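Local coordinates for protein glycerophosphoryl diester phosphodiesterase (Agrobacterium tumefaciens str. C58, PDB 3KS6) that belongs to the glycerophosphoryl diester phosphodiesterase family, folds as a TIM barrel and holds a magnesium ion in a carboxylate site, at residues M2-F15 against F23-D37. Residues are numbered along the deposited sequence; the frame is centred on the assembly and turned at random.
Sequences MTRIASHRGGTLEF and FTATAAMALEEVEFD. With MG (magnesium ion), chain F; ACT (acetate ion), chain H.
S7 and E35 meet where strands 4-8 and 33-37 of the TIM barrel run side by side in parallel, joined by the barrel's first beta-alpha-beta crossover. The backbone bonds zip in register: S7 N gives to E33 O, and S7 O takes E35 N at 2.8 Å. At the strand starts, I5 O accepts both E32 N and E33 N, while E32 turns its bent chain back so that OE1 receives I5 N at 2.9 Å, almost along its C-O axis; R241 grips the same oxygen by a salt bridge.

Among the charged groups, R4 NH2 reaches E33 OE2 at 3.1 Å in the guanidinium plane, with E32 CB over one guanidinium face, and water 1 links R4 NE to E33 OE2.

On the helix side, a chi1 of 176° sets S7 OG anti to the backbone N, where it donates to T26 OG1 at 2.8 Å. Farther along, A25 CB sits over the F15 ring, a CH-pi contact, as M29 CE meets that ring's edge at CE2.

At the C-terminal mouth of the barrel, E35 OE2 and D37 OD1 bind magnesium, with E105 completing the protein ligands. H8, its ND1 bonded to D232, gives NE2 to acetate OXT, and R9 NH2 donates to the same oxygen at 2.7 Å.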
HETATM    1  N   MSE A   2     -17.661  -0.126  -8.669  1.00 33.19           N
HETATM    2  CA  MSE A   2     -16.405  -0.530  -9.232  1.00 28.32           C
HETATM    3  C   MSE A   2     -15.490  -1.106  -8.143  1.00 26.81           C
HETATM    4  O   MSE A   2     -15.627  -0.783  -6.955  1.00 27.21           O
HETATM    5  CB  MSE A   2     -15.729   0.609  -9.999  1.00 29.86           C
HETATM    6  CG  MSE A   2     -14.950   1.558  -9.187  1.00 27.96           C
HETATM    7 SE   MSE A   2     -13.946   2.824 -10.241  0.75 32.03          SE
HETATM    8  CE  MSE A   2     -12.547   1.701 -10.975  1.00 27.89           C
ATOM      9  N   THR A   3     -14.592  -1.982  -8.576  1.00 22.41           N
ATOM     10  CA  THR A   3     -13.512  -2.507  -7.751  1.00 20.61           C
ATOM     11  C   THR A   3     -12.210  -1.986  -8.337  1.00 22.28           C
ATOM     12  O   THR A   3     -11.872  -2.305  -9.467  1.00 22.85           O
ATOM     13  CB  THR A   3     -13.530  -4.026  -7.727  1.00 21.44           C
ATOM     14  OG1 THR A   3     -14.729  -4.447  -7.083  1.00 20.82           O
ATOM     15  CG2 THR A   3     -12.318  -4.598  -6.936  1.00 18.35           C
ATOM     16  N   ARG A   4     -11.480  -1.211  -7.534  1.00 21.70           N
ATOM     17  CA  ARG A   4     -10.235  -0.596  -7.950  1.00 20.36           C
ATOM     18  C   ARG A   4      -9.074  -1.566  -7.725  1.00 19.52           C
ATOM     19  O   ARG A   4      -9.142  -2.452  -6.849  1.00 20.20           O
ATOM     20  CB  ARG A   4     -10.004   0.721  -7.215  1.00 21.41           C
ATOM     21  CG  ARG A   4     -11.041   1.795  -7.527  1.00 25.35           C
ATOM     22  CD  ARG A   4     -11.145   2.873  -6.451  1.00 27.88           C
ATOM     23  NE  ARG A   4      -9.912   3.661  -6.320  1.00 27.67           N
ATOM     24  CZ  ARG A   4      -9.541   4.631  -7.155  1.00 32.88           C
ATOM     25  NH1 ARG A   4     -10.284   4.963  -8.205  1.00 28.64           N
ATOM     26  NH2 ARG A   4      -8.404   5.285  -6.944  1.00 27.75           N
ATOM     27  N   ILE A   5      -8.052  -1.420  -8.565  1.00 18.25           N
ATOM     28  CA  ILE A   5      -6.859  -2.248  -8.539  1.00 16.41           C
ATOM     29  C   ILE A   5      -5.662  -1.391  -8.144  1.00 20.28           C
ATOM     30  O   ILE A   5      -5.413  -0.332  -8.764  1.00 18.79           O
ATOM     31  CB  ILE A   5      -6.560  -2.882  -9.901  1.00 18.13           C
ATOM     32  CG1 ILE A   5      -7.627  -3.912 -10.254  1.00 19.41           C
ATOM     33  CG2 ILE A   5      -5.159  -3.574  -9.894  1.00 18.04           C
ATOM     34  CD1 ILE A   5      -7.513  -4.456 -11.671  1.00 19.03           C
ATOM     35  N   ALA A   6      -4.911  -1.857  -7.134  1.00 19.74           N
ATOM     36  CA  ALA A   6      -3.675  -1.205  -6.714  1.00 13.98           C
ATOM     37  C   ALA A   6      -2.496  -2.153  -6.909  1.00 17.28           C
ATOM     38  O   ALA A   6      -2.536  -3.273  -6.460  1.00 18.42           O
ATOM     39  CB  ALA A   6      -3.742  -0.726  -5.237  1.00 15.00           C
ATOM     40  N   SER A   7      -1.438  -1.686  -7.562  1.00 16.96           N
ATOM     41  CA  SER A   7      -0.272  -2.508  -7.843  1.00 15.02           C
ATOM     42  C   SER A   7       0.642  -2.556  -6.617  1.00 16.49           C
ATOM     43  O   SER A   7       1.219  -1.543  -6.246  1.00 16.15           O
ATOM     44  CB  SER A   7       0.482  -1.904  -9.015  1.00 15.43           C
ATOM     45  OG  SER A   7       1.683  -2.574  -9.323  1.00 18.72           O
ATOM     46  N   HIS A   8       0.773  -3.745  -6.013  1.00 18.05           N
ATOM     47  CA  HIS A   8       1.467  -3.926  -4.729  1.00 18.03           C
ATOM     48  C   HIS A   8       2.957  -3.809  -4.923  1.00 16.46           C
ATOM     49  O   HIS A   8       3.567  -4.628  -5.591  1.00 16.73           O
ATOM     50  CB  HIS A   8       1.081  -5.279  -4.116  1.00 21.64           C
ATOM     51  CG  HIS A   8       1.558  -5.487  -2.703  1.00 19.30           C
ATOM     52  ND1 HIS A   8       2.357  -6.556  -2.327  1.00 20.70           N
ATOM     53  CD2 HIS A   8       1.316  -4.780  -1.571  1.00 19.29           C
ATOM     54  CE1 HIS A   8       2.610  -6.468  -1.032  1.00 22.62           C
ATOM     55  NE2 HIS A   8       1.965  -5.425  -0.539  1.00 19.10           N
ATOM     56  N   ARG A   9       3.531  -2.762  -4.355  1.00 16.59           N
ATOM     57  CA  ARG A   9       4.958  -2.503  -4.449  1.00 15.55           C
ATOM     58  C   ARG A   9       5.429  -2.344  -5.911  1.00 19.30           C
ATOM     59  O   ARG A   9       6.576  -2.614  -6.242  1.00 16.77           O
ATOM     60  CB  ARG A   9       5.776  -3.588  -3.725  1.00 16.19           C
ATOM     61  CG  ARG A   9       5.263  -3.913  -2.333  1.00 22.06           C
ATOM     62  CD  ARG A   9       6.173  -4.866  -1.583  1.00 19.32           C
ATOM     63  NE  ARG A   9       5.468  -5.418  -0.422  1.00 18.44           N
ATOM     64  CZ  ARG A   9       5.822  -6.506   0.248  1.00 23.61           C
ATOM     65  NH1 ARG A   9       6.900  -7.207  -0.082  1.00 24.83           N
ATOM     66  NH2 ARG A   9       5.064  -6.902   1.261  1.00 26.53           N
ATOM     67  N   GLY A  10       4.534  -1.883  -6.780  1.00 19.06           N
ATOM     68  CA  GLY A  10       4.836  -1.755  -8.183  1.00 21.21           C
ATOM     69  C   GLY A  10       4.635  -3.034  -8.980  1.00 19.82           C
ATOM     70  O   GLY A  10       4.921  -3.035 -10.153  1.00 20.99           O
ATOM     71  N   GLY A  11       4.189  -4.120  -8.314  1.00 21.57           N
ATOM     72  CA  GLY A  11       3.872  -5.413  -8.957  1.00 20.60           C
ATOM     73  C   GLY A  11       4.979  -6.428  -8.689  1.00 18.45           C
ATOM     74  O   GLY A  11       5.645  -6.899  -9.625  1.00 18.50           O
ATOM     75  N   THR A  12       5.130  -6.796  -7.417  1.00 18.97           N
ATOM     76  CA  THR A  12       6.262  -7.594  -6.930  1.00 19.76           C
ATOM     77  C   THR A  12       6.581  -8.830  -7.765  1.00 17.99           C
ATOM     78  O   THR A  12       7.721  -9.080  -8.095  1.00 21.23           O
ATOM     79  CB  THR A  12       6.004  -8.053  -5.464  1.00 21.29           C
ATOM     80  OG1 THR A  12       5.571  -6.917  -4.697  1.00 19.24           O
ATOM     81  CG2 THR A  12       7.242  -8.650  -4.796  1.00 18.01           C
ATOM     82  N   LEU A  13       5.564  -9.604  -8.069  1.00 17.54           N
ATOM     83  CA  LEU A  13       5.772 -10.893  -8.686  1.00 20.81           C
ATOM     84  C   LEU A  13       5.962 -10.789 -10.186  1.00 20.42           C
ATOM     85  O   LEU A  13       6.214 -11.801 -10.811  1.00 21.20           O
ATOM     86  CB  LEU A  13       4.630 -11.832  -8.350  1.00 19.77           C
ATOM     87  CG  LEU A  13       4.606 -12.401  -6.930  1.00 21.85           C
ATOM     88  CD1 LEU A  13       3.414 -13.328  -6.766  1.00 25.52           C
ATOM     89  CD2 LEU A  13       5.898 -13.158  -6.644  1.00 25.82           C
ATOM     90  N   GLU A  14       5.809  -9.584 -10.752  1.00 21.70           N
ATOM     91  CA  GLU A  14       6.092  -9.344 -12.171  1.00 19.87           C
ATOM     92  C   GLU A  14       7.473  -8.680 -12.362  1.00 20.53           C
ATOM     93  O   GLU A  14       8.221  -9.011 -13.301  1.00 20.72           O
ATOM     94  CB  GLU A  14       5.012  -8.448 -12.802  1.00 18.81           C
ATOM     95  CG  GLU A  14       3.634  -9.100 -12.838  1.00 22.88           C
ATOM     96  CD  GLU A  14       2.532  -8.260 -13.460  1.00 20.54           C
ATOM     97  OE1 GLU A  14       2.813  -7.363 -14.273  1.00 24.66           O
ATOM     98  OE2 GLU A  14       1.352  -8.550 -13.148  1.00 24.75           O
ATOM     99  N   PHE A  15       7.820  -7.742 -11.477  1.00 19.87           N
ATOM    100  CA  PHE A  15       8.986  -6.876 -11.680  1.00 19.53           C
ATOM    101  C   PHE A  15       9.975  -6.764 -10.527  1.00 20.68           C
ATOM    102  O   PHE A  15      10.913  -5.932 -10.599  1.00 20.05           O
ATOM    103  CB  PHE A  15       8.499  -5.461 -11.965  1.00 18.89           C
ATOM    104  CG  PHE A  15       7.451  -5.395 -13.021  1.00 22.15           C
ATOM    105  CD1 PHE A  15       7.760  -5.665 -14.325  1.00 24.43           C
ATOM    106  CD2 PHE A  15       6.156  -5.047 -12.699  1.00 24.20           C
ATOM    107  CE1 PHE A  15       6.781  -5.622 -15.308  1.00 24.20           C
ATOM    108  CE2 PHE A  15       5.179  -4.975 -13.681  1.00 24.86           C
ATOM    109  CZ  PHE A  15       5.492  -5.270 -14.977  1.00 24.24           C
ATOM    110  N   PHE A  23       7.592   0.167 -10.771  1.00 17.41           N
ATOM    111  CA  PHE A  23       6.865   1.412 -10.613  1.00 17.92           C
ATOM    112  C   PHE A  23       6.632   2.137 -11.965  1.00 20.49           C
ATOM    113  O   PHE A  23       5.611   2.806 -12.145  1.00 19.94           O
ATOM    114  CB  PHE A  23       7.554   2.323  -9.609  1.00 18.92           C
ATOM    115  CG  PHE A  23       7.484   1.837  -8.187  1.00 19.18           C
ATOM    116  CD1 PHE A  23       6.258   1.655  -7.561  1.00 20.67           C
ATOM    117  CD2 PHE A  23       8.639   1.641  -7.434  1.00 17.43           C
ATOM    118  CE1 PHE A  23       6.173   1.232  -6.258  1.00 21.12           C
ATOM    119  CE2 PHE A  23       8.535   1.228  -6.114  1.00 16.07           C
ATOM    120  CZ  PHE A  23       7.295   1.039  -5.528  1.00 18.44           C
ATOM    121  N   THR A  24       7.568   1.965 -12.891  1.00 19.80           N
ATOM    122  CA  THR A  24       7.498   2.580 -14.216  1.00 21.49           C
ATOM    123  C   THR A  24       6.426   1.874 -15.023  1.00 20.83           C
ATOM    124  O   THR A  24       5.558   2.530 -15.612  1.00 22.09           O
ATOM    125  CB  THR A  24       8.903   2.548 -14.925  1.00 23.76           C
ATOM    126  OG1 THR A  24       9.839   3.289 -14.136  1.00 18.32           O
ATOM    127  CG2 THR A  24       8.861   3.206 -16.314  1.00 21.90           C
ATOM    128  N   ALA A  25       6.440   0.548 -15.001  1.00 18.45           N
ATOM    129  CA  ALA A  25       5.482  -0.236 -15.757  1.00 20.65           C
ATOM    130  C   ALA A  25       4.088   0.018 -15.198  1.00 20.45           C
ATOM    131  O   ALA A  25       3.137   0.223 -15.947  1.00 21.69           O
ATOM    132  CB  ALA A  25       5.833  -1.752 -15.727  1.00 16.59           C
ATOM    133  N   THR A  26       3.969   0.056 -13.875  1.00 19.74           N
ATOM    134  CA  THR A  26       2.667   0.310 -13.244  1.00 19.66           C
ATOM    135  C   THR A  26       2.046   1.666 -13.638  1.00 16.91           C
ATOM    136  O   THR A  26       0.829   1.758 -13.872  1.00 19.71           O
ATOM    137  CB  THR A  26       2.795   0.234 -11.706  1.00 19.30           C
ATOM    138  OG1 THR A  26       3.012  -1.144 -11.321  1.00 18.93           O
ATOM    139  CG2 THR A  26       1.508   0.721 -11.051  1.00 16.08           C
ATOM    140  N   ALA A  27       2.884   2.701 -13.733  1.00 18.56           N
ATOM    141  CA  ALA A  27       2.437   4.058 -14.092  1.00 20.25           C
ATOM    142  C   ALA A  27       1.734   4.099 -15.436  1.00 21.95           C
ATOM    143  O   ALA A  27       0.882   4.980 -15.663  1.00 22.63           O
ATOM    144  CB  ALA A  27       3.596   5.028 -14.096  1.00 17.80           C
ATOM    145  N   ALA A  28       2.080   3.157 -16.303  1.00 20.45           N
ATOM    146  CA  ALA A  28       1.495   3.040 -17.667  1.00 23.23           C
ATOM    147  C   ALA A  28       0.319   2.071 -17.810  1.00 26.83           C
ATOM    148  O   ALA A  28      -0.253   1.934 -18.911  1.00 26.44           O
ATOM    149  CB  ALA A  28       2.616   2.631 -18.636  1.00 25.03           C
HETATM  150  N   MSE A  29      -0.075   1.395 -16.726  1.00 21.24           N
HETATM  151  CA  MSE A  29      -1.170   0.406 -16.786  1.00 21.51           C
HETATM  152  C   MSE A  29      -2.538   0.985 -16.534  1.00 20.94           C
HETATM  153  O   MSE A  29      -2.674   2.030 -15.900  1.00 22.72           O
HETATM  154  CB  MSE A  29      -0.942  -0.726 -15.788  1.00 21.27           C
HETATM  155  CG  MSE A  29       0.204  -1.587 -16.167  1.00 24.75           C
HETATM  156 SE   MSE A  29       0.389  -3.012 -14.796  0.75 26.28          SE
HETATM  157  CE  MSE A  29       2.227  -3.172 -15.071  1.00 23.71           C
ATOM    158  N   ALA A  30      -3.558   0.285 -17.024  1.00 20.66           N
ATOM    159  CA  ALA A  30      -4.928   0.693 -16.869  1.00 19.90           C
ATOM    160  C   ALA A  30      -5.462   0.199 -15.535  1.00 20.78           C
ATOM    161  O   ALA A  30      -6.363  -0.639 -15.498  1.00 21.03           O
ATOM    162  CB  ALA A  30      -5.778   0.125 -18.020  1.00 18.83           C
ATOM    163  N   LEU A  31      -4.881   0.725 -14.455  1.00 19.69           N
ATOM    164  CA  LEU A  31      -5.295   0.447 -13.084  1.00 17.61           C
ATOM    165  C   LEU A  31      -5.288   1.789 -12.378  1.00 19.76           C
ATOM    166  O   LEU A  31      -4.891   2.796 -12.957  1.00 20.53           O
ATOM    167  CB  LEU A  31      -4.434  -0.640 -12.396  1.00 16.94           C
ATOM    168  CG  LEU A  31      -2.906  -0.547 -12.495  1.00 17.41           C
ATOM    169  CD1 LEU A  31      -2.353   0.768 -11.928  1.00 17.84           C
ATOM    170  CD2 LEU A  31      -2.242  -1.788 -11.851  1.00 16.43           C
ATOM    171  N   GLU A  32      -5.689   1.810 -11.117  1.00 20.15           N
ATOM    172  CA  GLU A  32      -6.004   3.055 -10.448  1.00 18.52           C
ATOM    173  C   GLU A  32      -5.003   3.538  -9.448  1.00 18.62           C
ATOM    174  O   GLU A  32      -4.903   4.730  -9.251  1.00 18.52           O
ATOM    175  CB  GLU A  32      -7.352   2.927  -9.754  1.00 17.53           C
ATOM    176  CG  GLU A  32      -8.522   2.821 -10.744  1.00 22.57           C
ATOM    177  CD  GLU A  32      -8.593   1.481 -11.406  1.00 28.84           C
ATOM    178  OE1 GLU A  32      -8.448   0.511 -10.644  1.00 24.10           O
ATOM    179  OE2 GLU A  32      -8.800   1.380 -12.653  1.00 22.54           O
ATOM    180  N   GLU A  33      -4.287   2.616  -8.791  1.00 16.77           N
ATOM    181  CA  GLU A  33      -3.298   2.994  -7.781  1.00 18.84           C
ATOM    182  C   GLU A  33      -2.034   2.147  -7.817  1.00 15.96           C
ATOM    183  O   GLU A  33      -2.021   1.014  -8.297  1.00 17.19           O
ATOM    184  CB  GLU A  33      -3.909   2.883  -6.370  1.00 17.27           C
ATOM    185  CG  GLU A  33      -5.049   3.833  -6.098  1.00 24.11           C
ATOM    186  CD  GLU A  33      -5.813   3.520  -4.805  1.00 26.14           C
ATOM    187  OE1 GLU A  33      -5.405   2.611  -4.065  1.00 20.87           O
ATOM    188  OE2 GLU A  33      -6.850   4.159  -4.557  1.00 39.43           O
ATOM    189  N   VAL A  34      -0.970   2.741  -7.310  1.00 17.31           N
ATOM    190  CA  VAL A  34       0.262   2.035  -7.025  1.00 19.66           C
ATOM    191  C   VAL A  34       0.417   2.066  -5.518  1.00 19.01           C
ATOM    192  O   VAL A  34       0.218   3.122  -4.899  1.00 17.72           O
ATOM    193  CB  VAL A  34       1.486   2.641  -7.728  1.00 22.22           C
ATOM    194  CG1 VAL A  34       1.777   4.056  -7.252  1.00 20.09           C
ATOM    195  CG2 VAL A  34       2.734   1.726  -7.562  1.00 17.23           C
ATOM    196  N   GLU A  35       0.696   0.899  -4.917  1.00 17.83           N
ATOM    197  CA  GLU A  35       0.934   0.810  -3.482  1.00 17.09           C
ATOM    198  C   GLU A  35       2.438   0.746  -3.189  1.00 18.03           C
ATOM    199  O   GLU A  35       3.170   0.074  -3.897  1.00 17.80           O
ATOM    200  CB  GLU A  35       0.205  -0.392  -2.856  1.00 16.62           C
ATOM    201  CG  GLU A  35       0.202  -0.336  -1.295  1.00 14.44           C
ATOM    202  CD  GLU A  35       1.391  -1.016  -0.614  1.00 18.02           C
ATOM    203  OE1 GLU A  35       2.196  -1.673  -1.275  1.00 18.20           O
ATOM    204  OE2 GLU A  35       1.531  -0.866   0.626  1.00 18.05           O
ATOM    205  N   PHE A  36       2.874   1.405  -2.118  1.00 18.98           N
ATOM    206  CA  PHE A  36       4.262   1.373  -1.692  1.00 15.53           C
ATOM    207  C   PHE A  36       4.368   1.782  -0.230  1.00 17.79           C
ATOM    208  O   PHE A  36       3.452   2.395   0.324  1.00 19.25           O
ATOM    209  CB  PHE A  36       5.100   2.321  -2.581  1.00 19.44           C
ATOM    210  CG  PHE A  36       4.616   3.744  -2.532  1.00 18.07           C
ATOM    211  CD1 PHE A  36       3.555   4.138  -3.339  1.00 17.23           C
ATOM    212  CD2 PHE A  36       5.160   4.656  -1.632  1.00 20.01           C
ATOM    213  CE1 PHE A  36       3.070   5.405  -3.289  1.00 19.60           C
ATOM    214  CE2 PHE A  36       4.679   5.947  -1.571  1.00 21.91           C
ATOM    215  CZ  PHE A  36       3.640   6.339  -2.421  1.00 21.71           C
ATOM    216  N   ASP A  37       5.506   1.429   0.366  1.00 14.63           N
ATOM    217  CA  ASP A  37       5.803   1.674   1.785  1.00 18.57           C
ATOM    218  C   ASP A  37       7.043   2.584   1.826  1.00 18.36           C
ATOM    219  O   ASP A  37       7.844   2.589   0.910  1.00 16.73           O
ATOM    220  CB  ASP A  37       6.128   0.354   2.485  1.00 19.14           C
ATOM    221  CG  ASP A  37       5.257  -0.797   2.011  1.00 21.80           C
ATOM    222  OD1 ASP A  37       4.059  -0.868   2.401  1.00 17.56           O
ATOM    223  OD2 ASP A  37       5.767  -1.637   1.236  1.00 20.76           O
TER
HETATM  224 MG    MG F 251       2.485  -2.136   1.943  1.00 17.72          MG
HETATM  225  C   ACT H 253       1.777  -6.712   2.775  1.00 28.99           C
HETATM  226  O   ACT H 253       1.342  -7.744   2.196  1.00 32.51           O
HETATM  227  OXT ACT H 253       2.645  -6.012   2.186  1.00 21.85           O
HETATM  228  CH3 ACT H 253       1.286  -6.319   4.134  1.00 32.36           C
HETATM  229  O   HOH W   1      -9.361   3.100  -3.421  1.00 23.71           O
HETATM  230  O   HOH W   2       3.638  -2.927   0.345  1.00 16.16           O
HETATM  231  O   HOH W   3       3.242  -3.662   3.153  1.00 20.80           O